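Local coordinates for protein mitomycin biosynthesis 6-O-methyltransferase (Streptomyces lavendulae, PDB 3GWZ) that transfers the S-methyl group of S-adenosyl-L-methionine to the 6-hydroxyl of 6-demethylmitomycins A and B, forming the quinone methoxy group of the mitomycins, at residues L188-Q193 and I274-H279; A206-I209 and S215-A218; S353-C356 and V361-V364. One frame throughout, in Å; residues are numbered along the deposited sequence.

Interaction 1 (L188-Q193 and I274-H279); sequences LTEAGQ and IKHVLH. With SAH (S-adenosyl-L-homocysteine), chain G.
Lys275 meets Glu190 and the amino-acid end of S-adenosylhomocysteine with one and the same amine. Its CB lies beside the ligand carboxylate atom OXT; CG comes closer to that oxygen, and CD drifts over to Glu190 OE1, at 3.6 Å. With chi3 and chi4 bent, near 80° and 70°, the chain curls back so that CE packs on OXT again. NZ then ends between two anions, 2.7 Å from OXT of the ligand and 2.8 Å from Glu190 OE1 in a salt bridge, and also bonds Ser187 OG. The other carboxylate oxygen, Glu190 OE2, takes a short, straight bond from His276 NE2 (2.6 Å, 172°) through its syn lone pair. Glu190 OE2 lies in the imidazole plane, the carboxylate is nearly coplanar with the ring, and with Lys275 NZ on one oxygen and His276 NE2 on the other its rotation is probably fixed. The lysine charge probably keeps Glu190 ionised. Lys275 O accepts a hydrogen bond from the ligand's amino nitrogen, so Lys275 holds the homocysteine end at two points in this class I methyltransferase pocket, amine and carbonyl. The contact joins helix 173-197 to the C-terminal end of strand 271-275, beside strand 302-308, whose Asp307 holds His276 ND1.

Interaction 2 (A206-I209 and S215-A218); sequences AVDI and SLMA
The side chains of Leu216 and Asp208 cross at about a right angle, with CD2 of Leu216 3.6 Å from Asp208 OD2 and its CB at nearly the same distance. No direct hydrogen bond joins the two segments; a water bridges them, donating to Asp208 OD2 at 2.6 Å and accepting from the backbone N of selenomethionine Met217 at 2.9 Å. The nitrogen itself stands 4.2 Å from OD2, so the water links strand and helix through their polar groups, and the oxygen is met by hydrocarbon from Leu216 as well as by this solvent molecule. Two residues back along the strand, the CB of Ala206 touches CE of Met217 at 4.2 Å, an apolar contact on the same side of the strand as Asp208.

Two torsions place these groups. Asp208 swings CG away from its own backbone N (chi1 -165°), carrying the carboxylate out toward the helix. The Met217 chain bends at chi2, 71°, and again at chi3, which brings its methyl end down on the small alanine.

Around this first shell, Leu216 is backed by Leu273 and Lys275 of strand 271-275 and by Val194 of helix 173-197. The unit is the opening part of a beta-alpha-beta crossover in the Rossmann-like methyltransferase domain: strand 205-209, the loop with cofactor-binding Gly210, then helix 215-223 leading to strand 228-233. Strand 205-209 runs between strands 228-233 and 271-275 in the sheet, and helix 215-223 packs over it next to helix 173-197.

Interaction 3 (S353-C356 and V361-V364); sequences SLPC and VRIV
Ser353 to Pro355 and Arg362 to Val364 pair as antiparallel strands of a beta hairpin, in which Leu354 and Ile363 form the hydrogen-bonded pair: Leu354 N to Ile363 O is 2.7 Å and Ile363 N to Leu354 O is 2.8 Å. The segment axes run at 145° to each other. The hairpin forms the edge of the mixed sheet of the methyltransferase domain, with strand 348-355 outermost within this chain.

The side chain of Arg362 arches across to the partner strand. Its chain bends at chi3 (76°), laying one guanidinium face over the Leu354-Pro355 peptide, with Leu354 C and Pro355 N each offset toward the rim. NE donates to Ser353 OG at 3.3 Å, tilted somewhat from the guanidinium plane, while NH2 adds a weak bond to Ser353 O. Ser353 OG has its stronger partner in Glu336 OE1 of helix 336-344, whose negative charge probably favours that of the nearby Arg362.

On the face that carries Leu354 and Ile363, the two residues meet CB to CB. Cys356 extends this apolar patch, its SG resting on Ile363 CD1 at 4.1 Å and its CB on Val361 CG1. Helix 173-197 covers this part of the sheet: Gln193 and Val194 pack on Cys356, and Ala197 on Ile363. Where the strands part toward the turn, a water takes over the pairing, accepting from Cys356 N at 2.8 Å and donating to Val361 O at 2.6 Å.

Overall arrangement
From the N terminus, helix 173-197 comes first and supplies one side of interaction 1, which closes a long loop only when the chain reaches strand 271-275. Interaction 2 falls entirely within that loop, a short strand-to-helix closure with five residues between its segments. Interaction 3 follows later in series, closing the C-terminal hairpin. Interaction 1 lies between the others and touches both: Ala191 packs on Ser215 and Leu216, and Val361 lies against Glu190 and His276. Interactions 2 and 3 do not meet, their nearest atoms about 8 Å apart. All three reach one mixed sheet, and helix 173-197 packs against both the cofactor-binding part and the hairpin.

Interaction 1 (L188-Q193 and I274-H279)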
loop_
_atom_site.group_PDB
_atom_site.type_symbol
_atom_site.label_atom_id
_atom_site.label_comp_id
_atom_site.label_asym_id
_atom_site.label_seq_id
_atom_site.Cartn_x
_atom_site.Cartn_y
_atom_site.Cartn_z
ATOM N N LEU A 188 14.954 -7.851 -10.103
ATOM C CA LEU A 188 15.405 -7.046 -8.973
ATOM C C LEU A 188 16.208 -7.877 -7.977
ATOM O O LEU A 188 17.224 -7.424 -7.456
ATOM C CB LEU A 188 14.217 -6.378 -8.289
ATOM C CG LEU A 188 13.831 -5.041 -8.919
ATOM C CD1 LEU A 188 12.395 -4.649 -8.573
ATOM C CD2 LEU A 188 14.811 -3.953 -8.482
ATOM N N THR A 189 15.763 -9.102 -7.726
ATOM C CA THR A 189 16.467 -9.973 -6.799
ATOM C C THR A 189 17.806 -10.422 -7.374
ATOM O O THR A 189 18.849 -10.339 -6.715
ATOM C CB THR A 189 15.619 -11.205 -6.448
ATOM O OG1 THR A 189 14.358 -10.775 -5.918
ATOM C CG2 THR A 189 16.336 -12.079 -5.429
ATOM N N GLU A 190 17.774 -10.891 -8.614
ATOM C CA GLU A 190 18.974 -11.394 -9.271
ATOM C C GLU A 190 20.017 -10.309 -9.463
ATOM O O GLU A 190 21.208 -10.599 -9.490
ATOM C CB GLU A 190 18.618 -11.984 -10.637
ATOM C CG GLU A 190 17.719 -13.193 -10.563
ATOM C CD GLU A 190 17.274 -13.655 -11.932
ATOM O OE1 GLU A 190 17.165 -12.805 -12.847
ATOM O OE2 GLU A 190 17.027 -14.868 -12.085
ATOM N N ALA A 191 19.566 -9.064 -9.613
ATOM C CA ALA A 191 20.465 -7.975 -9.996
ATOM C C ALA A 191 21.534 -7.752 -8.935
ATOM O O ALA A 191 22.719 -7.675 -9.251
ATOM C CB ALA A 191 19.683 -6.676 -10.258
ATOM N N GLY A 192 21.108 -7.646 -7.678
ATOM C CA GLY A 192 22.036 -7.527 -6.565
ATOM C C GLY A 192 22.988 -8.705 -6.471
ATOM O O GLY A 192 24.176 -8.532 -6.174
ATOM N N GLN A 193 22.469 -9.905 -6.726
ATOM C CA GLN A 193 23.284 -11.118 -6.696
ATOM C C GLN A 193 24.374 -11.070 -7.759
ATOM O O GLN A 193 25.535 -11.368 -7.481
ATOM C CB GLN A 193 22.421 -12.372 -6.899
ATOM C CG GLN A 193 21.523 -12.720 -5.727
ATOM C CD GLN A 193 20.430 -13.707 -6.101
ATOM O OE1 GLN A 193 20.281 -14.079 -7.270
ATOM N NE2 GLN A 193 19.658 -14.136 -5.110
ATOM N N ILE A 274 23.742 -10.829 -20.849
ATOM C CA ILE A 274 22.515 -11.331 -21.469
ATOM C C ILE A 274 21.846 -12.305 -20.492
ATOM O O ILE A 274 22.283 -13.432 -20.320
ATOM C CB ILE A 274 22.788 -11.948 -22.863
ATOM C CG1 ILE A 274 21.480 -12.286 -23.588
ATOM C CG2 ILE A 274 23.698 -13.177 -22.772
ATOM C CD1 ILE A 274 21.670 -12.495 -25.101
ATOM N N LYS A 275 20.804 -11.831 -19.822
ATOM C CA LYS A 275 20.214 -12.560 -18.703
ATOM C C LYS A 275 18.781 -12.939 -19.029
ATOM O O LYS A 275 17.980 -12.066 -19.360
ATOM C CB LYS A 275 20.240 -11.683 -17.437
ATOM C CG LYS A 275 19.544 -12.298 -16.231
ATOM C CD LYS A 275 19.910 -11.588 -14.921
ATOM C CE LYS A 275 19.135 -10.283 -14.717
ATOM N NZ LYS A 275 17.683 -10.500 -14.424
ATOM N N HIS A 276 18.480 -14.236 -18.939
ATOM C CA HIS A 276 17.148 -14.772 -19.190
ATOM C C HIS A 276 16.629 -14.361 -20.563
ATOM O O HIS A 276 15.440 -14.067 -20.742
ATOM C CB HIS A 276 16.170 -14.353 -18.083
ATOM C CG HIS A 276 16.502 -14.928 -16.743
ATOM N ND1 HIS A 276 16.915 -16.234 -16.577
ATOM C CD2 HIS A 276 16.481 -14.379 -15.504
ATOM C CE1 HIS A 276 17.136 -16.464 -15.294
ATOM N NE2 HIS A 276 16.877 -15.354 -14.622
ATOM N N VAL A 277 17.535 -14.336 -21.532
ATOM C CA VAL A 277 17.149 -14.045 -22.901
ATOM C C VAL A 277 17.306 -15.295 -23.751
ATOM O O VAL A 277 16.365 -15.718 -24.422
ATOM C CB VAL A 277 17.953 -12.857 -23.496
ATOM C CG1 VAL A 277 17.832 -12.825 -25.033
ATOM C CG2 VAL A 277 17.471 -11.547 -22.894
ATOM N N LEU A 278 18.486 -15.910 -23.704
ATOM C CA LEU A 278 18.762 -17.019 -24.611
ATOM C C LEU A 278 17.802 -18.182 -24.397
ATOM O O LEU A 278 17.496 -18.907 -25.333
ATOM C CB LEU A 278 20.212 -17.487 -24.498
ATOM C CG LEU A 278 21.222 -16.411 -24.892
ATOM C CD1 LEU A 278 22.639 -16.950 -24.781
ATOM C CD2 LEU A 278 20.933 -15.901 -26.312
ATOM N N HIS A 279 17.311 -18.357 -23.174
ATOM C CA HIS A 279 16.396 -19.468 -22.928
ATOM C C HIS A 279 15.006 -19.270 -23.556
ATOM O O HIS A 279 14.182 -20.192 -23.563
ATOM C CB HIS A 279 16.339 -19.841 -21.439
ATOM C CG HIS A 279 15.627 -18.849 -20.574
ATOM N ND1 HIS A 279 15.398 -19.073 -19.231
ATOM C CD2 HIS A 279 15.069 -17.647 -20.853
ATOM C CE1 HIS A 279 14.744 -18.046 -18.718
ATOM N NE2 HIS A 279 14.528 -17.167 -19.681
HETATM N N SAH G . 17.134 -9.351 -19.173
HETATM C CA SAH G . 15.823 -9.033 -18.511
HETATM C CB SAH G . 14.588 -9.460 -19.330
HETATM C CG SAH G . 14.478 -10.958 -19.676
HETATM S SD SAH G . 12.941 -11.331 -20.511
HETATM C C SAH G . 15.777 -9.687 -17.160
HETATM O O SAH G . 14.946 -9.313 -16.326
HETATM O OXT SAH G . 16.569 -10.592 -16.862
HETATM C "C5'" SAH G . 13.508 -11.332 -22.201
HETATM C "C4'" SAH G . 13.573 -9.929 -22.838
HETATM O "O4'" SAH G . 13.967 -9.962 -24.230
HETATM C "C3'" SAH G . 12.279 -9.107 -22.809
HETATM O "O3'" SAH G . 12.476 -7.958 -21.969
HETATM C "C2'" SAH G . 12.034 -8.655 -24.251
HETATM O "O2'" SAH G . 11.638 -7.283 -24.370
HETATM C "C1'" SAH G . 13.403 -8.800 -24.874
HETATM N N9 SAH G . 13.402 -9.059 -26.331
HETATM C C8 SAH G . 12.687 -10.007 -26.978
HETATM N N7 SAH G . 12.960 -9.983 -28.307
HETATM C C5 SAH G . 13.880 -9.009 -28.508
HETATM C C6 SAH G . 14.613 -8.464 -29.667
HETATM N N6 SAH G . 14.384 -8.992 -30.893
HETATM N N1 SAH G . 15.485 -7.441 -29.454
HETATM C C2 SAH G . 15.693 -6.935 -28.230
HETATM N N3 SAH G . 15.062 -7.387 -27.126
HETATM C C4 SAH G . 14.166 -8.403 -27.206
#

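Interaction 2 (A206-I209 and S215-A218)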
loop_
_atom_site.group_PDB
_atom_site.type_symbol
_atom_site.label_atom_id
_atom_site.label_comp_id
_atom_site.label_asym_id
_atom_site.label_seq_id
_atom_site.Cartn_x
_atom_site.Cartn_y
_atom_site.Cartn_z
ATOM N N ALA A 206 29.823 -1.434 -20.262
ATOM C CA ALA A 206 29.003 -2.645 -20.218
ATOM C C ALA A 206 27.764 -2.476 -21.102
ATOM O O ALA A 206 27.223 -1.374 -21.240
ATOM C CB ALA A 206 28.589 -2.933 -18.792
ATOM N N VAL A 207 27.320 -3.568 -21.713
ATOM C CA VAL A 207 26.103 -3.533 -22.506
ATOM C C VAL A 207 25.168 -4.659 -22.057
ATOM O O VAL A 207 25.573 -5.822 -22.020
ATOM C CB VAL A 207 26.402 -3.703 -24.003
ATOM C CG1 VAL A 207 25.109 -3.866 -24.778
ATOM C CG2 VAL A 207 27.213 -2.513 -24.534
ATOM N N ASP A 208 23.937 -4.314 -21.692
ATOM C CA ASP A 208 22.961 -5.343 -21.328
ATOM C C ASP A 208 22.002 -5.586 -22.477
ATOM O O ASP A 208 21.182 -4.725 -22.825
ATOM C CB ASP A 208 22.163 -4.978 -20.069
ATOM C CG ASP A 208 21.426 -6.185 -19.482
ATOM O OD1 ASP A 208 21.519 -7.282 -20.073
ATOM O OD2 ASP A 208 20.767 -6.051 -18.430
ATOM N N ILE A 209 22.106 -6.778 -23.046
ATOM C CA ILE A 209 21.351 -7.142 -24.226
ATOM C C ILE A 209 19.997 -7.731 -23.846
ATOM O O ILE A 209 19.943 -8.766 -23.196
ATOM C CB ILE A 209 22.124 -8.180 -25.041
ATOM C CG1 ILE A 209 23.537 -7.670 -25.346
ATOM C CG2 ILE A 209 21.368 -8.522 -26.326
ATOM C CD1 ILE A 209 24.522 -8.781 -25.636
ATOM N N SER A 215 16.940 -3.261 -14.280
ATOM C CA SER A 215 17.406 -3.455 -12.904
ATOM C C SER A 215 18.808 -4.079 -12.819
ATOM O O SER A 215 19.597 -3.753 -11.921
ATOM C CB SER A 215 16.384 -4.239 -12.058
ATOM O OG SER A 215 16.240 -5.575 -12.507
ATOM N N LEU A 216 19.133 -4.973 -13.742
ATOM C CA LEU A 216 20.470 -5.551 -13.741
ATOM C C LEU A 216 21.522 -4.469 -13.998
ATOM O O LEU A 216 22.502 -4.357 -13.259
ATOM C CB LEU A 216 20.609 -6.677 -14.769
ATOM C CG LEU A 216 22.024 -7.268 -14.858
ATOM C CD1 LEU A 216 22.451 -7.830 -13.509
ATOM C CD2 LEU A 216 22.119 -8.344 -15.947
HETATM N N MSE A 217 21.323 -3.675 -15.047
HETATM C CA MSE A 217 22.271 -2.595 -15.346
HETATM C C MSE A 217 22.351 -1.606 -14.174
HETATM O O MSE A 217 23.435 -1.120 -13.833
HETATM C CB MSE A 217 21.902 -1.872 -16.649
HETATM C CG MSE A 217 22.939 -0.851 -17.123
HETATM SE SE MSE A 217 24.550 -1.726 -17.772
HETATM C CE MSE A 217 25.478 -1.988 -16.087
ATOM N N ALA A 218 21.208 -1.316 -13.554
ATOM C CA ALA A 218 21.176 -0.376 -12.435
ATOM C C ALA A 218 21.994 -0.884 -11.253
ATOM O O ALA A 218 22.767 -0.139 -10.667
ATOM C CB ALA A 218 19.723 -0.063 -12.009
HETATM O O HOH W 1 19.387 -4.263 -17.180
#

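Interaction 3 (S353-C356 and V361-V364)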
loop_
_atom_site.group_PDB
_atom_site.type_symbol
_atom_site.label_atom_id
_atom_site.label_comp_id
_atom_site.label_asym_id
_atom_site.label_seq_id
_atom_site.Cartn_x
_atom_site.Cartn_y
_atom_site.Cartn_z
ATOM N N SER A 353 32.158 -20.763 -15.112
ATOM C CA SER A 353 30.784 -20.523 -14.703
ATOM C C SER A 353 30.741 -20.339 -13.197
ATOM O O SER A 353 31.375 -21.087 -12.452
ATOM C CB SER A 353 29.853 -21.654 -15.155
ATOM O OG SER A 353 29.967 -22.790 -14.318
ATOM N N LEU A 354 29.998 -19.328 -12.763
ATOM C CA LEU A 354 29.960 -18.924 -11.365
ATOM C C LEU A 354 28.552 -19.056 -10.798
ATOM O O LEU A 354 27.562 -18.881 -11.518
ATOM C CB LEU A 354 30.424 -17.470 -11.241
ATOM C CG LEU A 354 31.715 -17.168 -12.000
ATOM C CD1 LEU A 354 31.849 -15.685 -12.317
ATOM C CD2 LEU A 354 32.910 -17.672 -11.202
ATOM N N PRO A 355 28.457 -19.359 -9.498
ATOM C CA PRO A 355 27.154 -19.456 -8.843
ATOM C C PRO A 355 26.554 -18.069 -8.681
ATOM O O PRO A 355 27.276 -17.080 -8.594
ATOM C CB PRO A 355 27.493 -20.050 -7.474
ATOM C CG PRO A 355 28.898 -19.659 -7.226
ATOM C CD PRO A 355 29.576 -19.551 -8.561
ATOM N N CYS A 356 25.234 -17.997 -8.657
ATOM C CA CYS A 356 24.562 -16.723 -8.525
ATOM C C CYS A 356 23.306 -16.920 -7.689
ATOM O O CYS A 356 22.253 -17.287 -8.210
ATOM C CB CYS A 356 24.218 -16.176 -9.910
ATOM S SG CYS A 356 23.633 -14.502 -9.882
ATOM N N VAL A 361 20.184 -20.416 -11.338
ATOM C CA VAL A 361 20.839 -19.353 -12.093
ATOM C C VAL A 361 22.350 -19.430 -11.948
ATOM O O VAL A 361 22.867 -19.550 -10.841
ATOM C CB VAL A 361 20.399 -17.956 -11.644
ATOM C CG1 VAL A 361 21.115 -16.901 -12.494
ATOM C CG2 VAL A 361 18.894 -17.806 -11.760
ATOM N N ARG A 362 23.060 -19.350 -13.066
ATOM C CA ARG A 362 24.517 -19.281 -13.024
ATOM C C ARG A 362 25.008 -18.182 -13.948
ATOM O O ARG A 362 24.294 -17.770 -14.862
ATOM C CB ARG A 362 25.154 -20.625 -13.407
ATOM C CG ARG A 362 25.050 -21.685 -12.311
ATOM C CD ARG A 362 25.930 -22.899 -12.587
ATOM N NE ARG A 362 27.350 -22.653 -12.327
ATOM C CZ ARG A 362 27.914 -22.718 -11.122
ATOM N NH1 ARG A 362 27.182 -22.999 -10.054
ATOM N NH2 ARG A 362 29.212 -22.491 -10.980
ATOM N N ILE A 363 26.223 -17.704 -13.697
ATOM C CA ILE A 363 26.858 -16.739 -14.578
ATOM C C ILE A 363 27.893 -17.490 -15.399
ATOM O O ILE A 363 28.840 -18.033 -14.844
ATOM C CB ILE A 363 27.576 -15.625 -13.780
ATOM C CG1 ILE A 363 26.573 -14.818 -12.962
ATOM C CG2 ILE A 363 28.353 -14.698 -14.724
ATOM C CD1 ILE A 363 27.202 -14.060 -11.803
ATOM N N VAL A 364 27.707 -17.547 -16.713
ATOM C CA VAL A 364 28.689 -18.191 -17.563
ATOM C C VAL A 364 29.544 -17.124 -18.236
ATOM O O VAL A 364 29.061 -16.376 -19.084
ATOM C CB VAL A 364 28.027 -19.098 -18.607
ATOM C CG1 VAL A 364 29.085 -19.852 -19.405
ATOM C CG2 VAL A 364 27.089 -20.084 -17.918
HETATM O O HOH W 2 23.726 -20.385 -8.494
#